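PDB 2FUK: XC6422 protein from Xanthomonas campestris, which probably acts as a serine hydrolase, being a small member of the alpha/beta-hydrolase family that lacks a lid. Local coordinates for residues A[3-15]-A[20-32]. Residues are numbered along the deposited sequence; the frame is centred on the assembly and turned at random.
Sequences NPLFPTESAALTL and GPLDVAVDLPEPD
A11, L13 and L15 pair with V26, V24 and L22 through six backbone hydrogen bonds, two to each pair, a worked example of how an antiparallel beta hairpin knits the outermost strand of the chain's sheet onto its neighbour. The bond from V26 N to A11 O is 2.9 Å long. At the intervening non-hydrogen-bonded positions CA-H...O contacts fill in, as where A12 CA lies 3.4 Å from V24 O. Beyond the A11-V26 pair the side chain of S10 takes over: with S10 chi1 at -64°, OG swings back beside its own backbone nitrogen and accepts the amide of L28, L28 N to S10 OG being 3.1 Å at 171°. This bond ties the two segments together just beyond the final bridge, where strand 20-27 has ended.

V26 is the apolar hub. The CG-CD side of the P7 ring meets it at a slant, CG standing 3.6 Å from V26 CB, while the F6 ring approaches CG1 with CZ at 3.9 Å, its side chain roughly perpendicular to the valine. The loop before strand 11-15 therefore folds back over the sheet face bearing A11, L13 and L15. There L13 lies alongside V24, its CD1 3.5 Å from V24 CB. On the other face, T14 CG2 rests 3.6 Å from P21 CB.

The hairpin forms one margin of the mixed, mostly parallel central sheet of this alpha/beta-hydrolase, strand 20-27 joining strand 11-17 to strand 71-75. Helix 92-107 covers the L13 and L15 face, with W103 touching both; helix 56-66 lies against D27, whose carboxylate forms a salt bridge with R74 of strand 71-75.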
loop_
_atom_site.group_PDB
_atom_site.type_symbol
_atom_site.label_atom_id
_atom_site.label_comp_id
_atom_site.label_asym_id
_atom_site.label_seq_id
_atom_site.Cartn_x
_atom_site.Cartn_y
_atom_site.Cartn_z
ATOM N N ASN A 3 6.800 18.987 26.387
ATOM C CA ASN A 3 5.372 19.378 26.584
ATOM C C ASN A 3 4.405 18.417 25.862
ATOM O O ASN A 3 3.482 17.880 26.472
ATOM C CB ASN A 3 5.152 20.808 26.071
ATOM C CG ASN A 3 6.026 21.839 26.781
ATOM O OD1 ASN A 3 6.255 22.940 26.265
ATOM N ND2 ASN A 3 6.506 21.494 27.972
ATOM N N PRO A 4 4.622 18.178 24.553
ATOM C CA PRO A 4 3.779 17.292 23.736
ATOM C C PRO A 4 3.767 15.804 24.092
ATOM O O PRO A 4 4.784 15.217 24.471
ATOM C CB PRO A 4 4.293 17.548 22.320
ATOM C CG PRO A 4 5.740 17.803 22.554
ATOM C CD PRO A 4 5.725 18.726 23.744
ATOM N N LEU A 5 2.589 15.204 23.953
ATOM C CA LEU A 5 2.382 13.794 24.253
ATOM C C LEU A 5 2.432 12.967 22.981
ATOM O O LEU A 5 1.921 13.391 21.953
ATOM C CB LEU A 5 1.012 13.602 24.902
ATOM C CG LEU A 5 0.765 14.389 26.189
ATOM C CD1 LEU A 5 -0.728 14.525 26.438
ATOM C CD2 LEU A 5 1.459 13.684 27.339
ATOM N N PHE A 6 3.052 11.792 23.043
ATOM C CA PHE A 6 3.100 10.931 21.872
ATOM C C PHE A 6 1.653 10.463 21.725
ATOM O O PHE A 6 1.079 9.891 22.651
ATOM C CB PHE A 6 4.024 9.738 22.113
ATOM C CG PHE A 6 4.503 9.083 20.850
ATOM C CD1 PHE A 6 5.666 9.517 20.220
ATOM C CD2 PHE A 6 3.786 8.040 20.283
ATOM C CE1 PHE A 6 6.106 8.911 19.040
ATOM C CE2 PHE A 6 4.216 7.434 19.110
ATOM C CZ PHE A 6 5.377 7.868 18.489
ATOM N N PRO A 7 1.040 10.712 20.560
ATOM C CA PRO A 7 -0.353 10.317 20.325
ATOM C C PRO A 7 -0.620 8.817 20.171
ATOM O O PRO A 7 0.266 8.045 19.803
ATOM C CB PRO A 7 -0.717 11.116 19.078
ATOM C CG PRO A 7 0.565 11.114 18.305
ATOM C CD PRO A 7 1.618 11.365 19.372
ATOM N N THR A 8 -1.846 8.413 20.487
ATOM C CA THR A 8 -2.248 7.016 20.366
ATOM C C THR A 8 -3.246 6.907 19.223
ATOM O O THR A 8 -3.914 5.888 19.061
ATOM C CB THR A 8 -2.909 6.493 21.654
ATOM O OG1 THR A 8 -4.089 7.259 21.933
ATOM C CG2 THR A 8 -1.944 6.605 22.817
ATOM N N GLU A 9 -3.315 7.974 18.433
ATOM C CA GLU A 9 -4.184 8.083 17.258
ATOM C C GLU A 9 -3.311 8.952 16.336
ATOM O O GLU A 9 -2.601 9.832 16.824
ATOM C CB GLU A 9 -5.471 8.819 17.656
ATOM C CG GLU A 9 -6.745 8.440 16.912
ATOM C CD GLU A 9 -7.207 7.000 17.139
ATOM O OE1 GLU A 9 -7.471 6.579 18.295
ATOM O OE2 GLU A 9 -7.325 6.278 16.141
ATOM N N SER A 10 -3.320 8.708 15.027
ATOM C CA SER A 10 -2.485 9.521 14.137
ATOM C C SER A 10 -2.791 10.995 14.359
ATOM O O SER A 10 -3.957 11.403 14.371
ATOM C CB SER A 10 -2.715 9.126 12.684
ATOM O OG SER A 10 -2.288 7.792 12.492
ATOM N N ALA A 11 -1.749 11.804 14.528
ATOM C CA ALA A 11 -1.973 13.216 14.806
ATOM C C ALA A 11 -0.836 14.163 14.470
ATOM O O ALA A 11 0.313 13.763 14.324
ATOM C CB ALA A 11 -2.327 13.376 16.272
ATOM N N ALA A 12 -1.195 15.440 14.370
ATOM C CA ALA A 12 -0.255 16.514 14.105
ATOM C C ALA A 12 -0.048 17.211 15.444
ATOM O O ALA A 12 -0.992 17.359 16.226
ATOM C CB ALA A 12 -0.843 17.485 13.081
ATOM N N LEU A 13 1.185 17.619 15.719
ATOM C CA LEU A 13 1.502 18.292 16.969
ATOM C C LEU A 13 2.716 19.186 16.769
ATOM O O LEU A 13 3.341 19.159 15.705
ATOM C CB LEU A 13 1.764 17.255 18.071
ATOM C CG LEU A 13 2.899 16.248 17.856
ATOM C CD1 LEU A 13 4.244 16.871 18.215
ATOM C CD2 LEU A 13 2.647 15.035 18.739
ATOM N N THR A 14 3.025 20.000 17.775
ATOM C CA THR A 14 4.173 20.902 17.711
ATOM C C THR A 14 5.180 20.533 18.795
ATOM O O THR A 14 4.812 20.276 19.944
ATOM C CB THR A 14 3.756 22.382 17.906
ATOM O OG1 THR A 14 2.833 22.759 16.880
ATOM C CG2 THR A 14 4.974 23.291 17.819
ATOM N N LEU A 15 6.454 20.508 18.420
ATOM C CA LEU A 15 7.521 20.164 19.347
ATOM C C LEU A 15 8.498 21.322 19.473
ATOM O O LEU A 15 8.765 22.022 18.496
ATOM C CB LEU A 15 8.271 18.928 18.840
ATOM C CG LEU A 15 9.506 18.491 19.629
ATOM C CD1 LEU A 15 9.075 17.913 20.965
ATOM C CD2 LEU A 15 10.293 17.459 18.830
ATOM N N GLY A 20 13.052 27.085 18.066
ATOM C CA GLY A 20 11.632 27.376 18.083
ATOM C C GLY A 20 10.794 26.159 17.738
ATOM O O GLY A 20 11.327 25.059 17.590
ATOM N N PRO A 21 9.474 26.335 17.587
ATOM C CA PRO A 21 8.510 25.278 17.258
ATOM C C PRO A 21 8.843 24.490 15.994
ATOM O O PRO A 21 9.393 25.031 15.037
ATOM C CB PRO A 21 7.194 26.044 17.109
ATOM C CG PRO A 21 7.393 27.241 17.990
ATOM C CD PRO A 21 8.797 27.642 17.665
ATOM N N LEU A 22 8.504 23.202 16.013
ATOM C CA LEU A 22 8.717 22.317 14.871
ATOM C C LEU A 22 7.408 21.588 14.581
ATOM O O LEU A 22 6.784 21.034 15.491
ATOM C CB LEU A 22 9.816 21.282 15.171
ATOM C CG LEU A 22 11.275 21.732 15.277
ATOM C CD1 LEU A 22 12.150 20.567 15.761
ATOM C CD2 LEU A 22 11.759 22.237 13.929
ATOM N N ASP A 23 6.982 21.605 13.322
ATOM C CA ASP A 23 5.764 20.910 12.919
ATOM C C ASP A 23 6.076 19.426 12.912
ATOM O O ASP A 23 7.064 18.998 12.305
ATOM C CB ASP A 23 5.347 21.314 11.509
ATOM C CG ASP A 23 5.015 22.778 11.395
ATOM O OD1 ASP A 23 5.093 23.293 10.267
ATOM O OD2 ASP A 23 4.660 23.406 12.419
ATOM N N VAL A 24 5.232 18.645 13.576
ATOM C CA VAL A 24 5.429 17.209 13.660
ATOM C C VAL A 24 4.150 16.453 13.319
ATOM O O VAL A 24 3.048 16.935 13.566
ATOM C CB VAL A 24 5.891 16.819 15.092
ATOM C CG1 VAL A 24 5.962 15.307 15.248
ATOM C CG2 VAL A 24 7.254 17.429 15.368
ATOM N N ALA A 25 4.304 15.275 12.726
ATOM C CA ALA A 25 3.157 14.439 12.400
ATOM C C ALA A 25 3.530 13.014 12.775
ATOM O O ALA A 25 4.601 12.536 12.412
ATOM C CB ALA A 25 2.831 14.528 10.914
ATOM N N VAL A 26 2.654 12.349 13.518
ATOM C CA VAL A 26 2.890 10.972 13.928
ATOM C C VAL A 26 1.842 10.107 13.250
ATOM O O VAL A 26 0.642 10.314 13.447
ATOM C CB VAL A 26 2.764 10.808 15.458
ATOM C CG1 VAL A 26 2.986 9.356 15.846
ATOM C CG2 VAL A 26 3.777 11.715 16.161
ATOM N N ASP A 27 2.295 9.162 12.429
ATOM C CA ASP A 27 1.384 8.255 11.729
ATOM C C ASP A 27 1.497 6.871 12.371
ATOM O O ASP A 27 2.578 6.279 12.398
ATOM C CB ASP A 27 1.748 8.121 10.239
ATOM C CG ASP A 27 2.063 9.453 9.564
ATOM O OD1 ASP A 27 1.304 10.429 9.740
ATOM O OD2 ASP A 27 3.077 9.506 8.830
ATOM N N LEU A 28 0.391 6.351 12.896
ATOM C CA LEU A 28 0.411 5.031 13.523
ATOM C C LEU A 28 0.532 3.933 12.468
ATOM O O LEU A 28 0.232 4.148 11.295
ATOM C CB LEU A 28 -0.848 4.830 14.367
ATOM C CG LEU A 28 -0.881 5.693 15.627
ATOM C CD1 LEU A 28 -2.222 5.554 16.333
ATOM C CD2 LEU A 28 0.258 5.275 16.541
ATOM N N PRO A 29 0.983 2.738 12.871
ATOM C CA PRO A 29 1.135 1.633 11.919
ATOM C C PRO A 29 -0.154 1.164 11.265
ATOM O O PRO A 29 -1.257 1.440 11.749
ATOM C CB PRO A 29 1.794 0.545 12.761
ATOM C CG PRO A 29 1.269 0.806 14.099
ATOM C CD PRO A 29 1.359 2.306 14.223
ATOM N N GLU A 30 -0.000 0.460 10.152
ATOM C CA GLU A 30 -1.131 -0.074 9.404
ATOM C C GLU A 30 -1.931 -1.022 10.287
ATOM O O GLU A 30 -1.359 -1.799 11.064
ATOM C CB GLU A 30 -0.618 -0.836 8.179
ATOM C CG GLU A 30 -1.696 -1.448 7.287
ATOM C CD GLU A 30 -2.190 -0.486 6.221
ATOM O OE1 GLU A 30 -2.864 0.509 6.565
ATOM O OE2 GLU A 30 -1.893 -0.721 5.028
ATOM N N PRO A 31 -3.269 -0.963 10.197
ATOM C CA PRO A 31 -4.088 -1.861 11.016
ATOM C C PRO A 31 -3.978 -3.276 10.443
ATOM O O PRO A 31 -3.677 -3.449 9.255
ATOM C CB PRO A 31 -5.498 -1.288 10.857
ATOM C CG PRO A 31 -5.253 0.162 10.550
ATOM C CD PRO A 31 -4.103 0.083 9.583
ATOM N N ASP A 32 -4.202 -4.278 11.290
ATOM C CA ASP A 32 -4.150 -5.682 10.884
ATOM C C ASP A 32 -2.772 -6.166 10.438
ATOM O O ASP A 32 -2.658 -7.062 9.603
ATOM C CB ASP A 32 -5.170 -5.944 9.774
ATOM C CG ASP A 32 -6.585 -5.624 10.204
ATOM O OD1 ASP A 32 -7.106 -6.294 11.127
ATOM O OD2 ASP A 32 -7.178 -4.700 9.623
#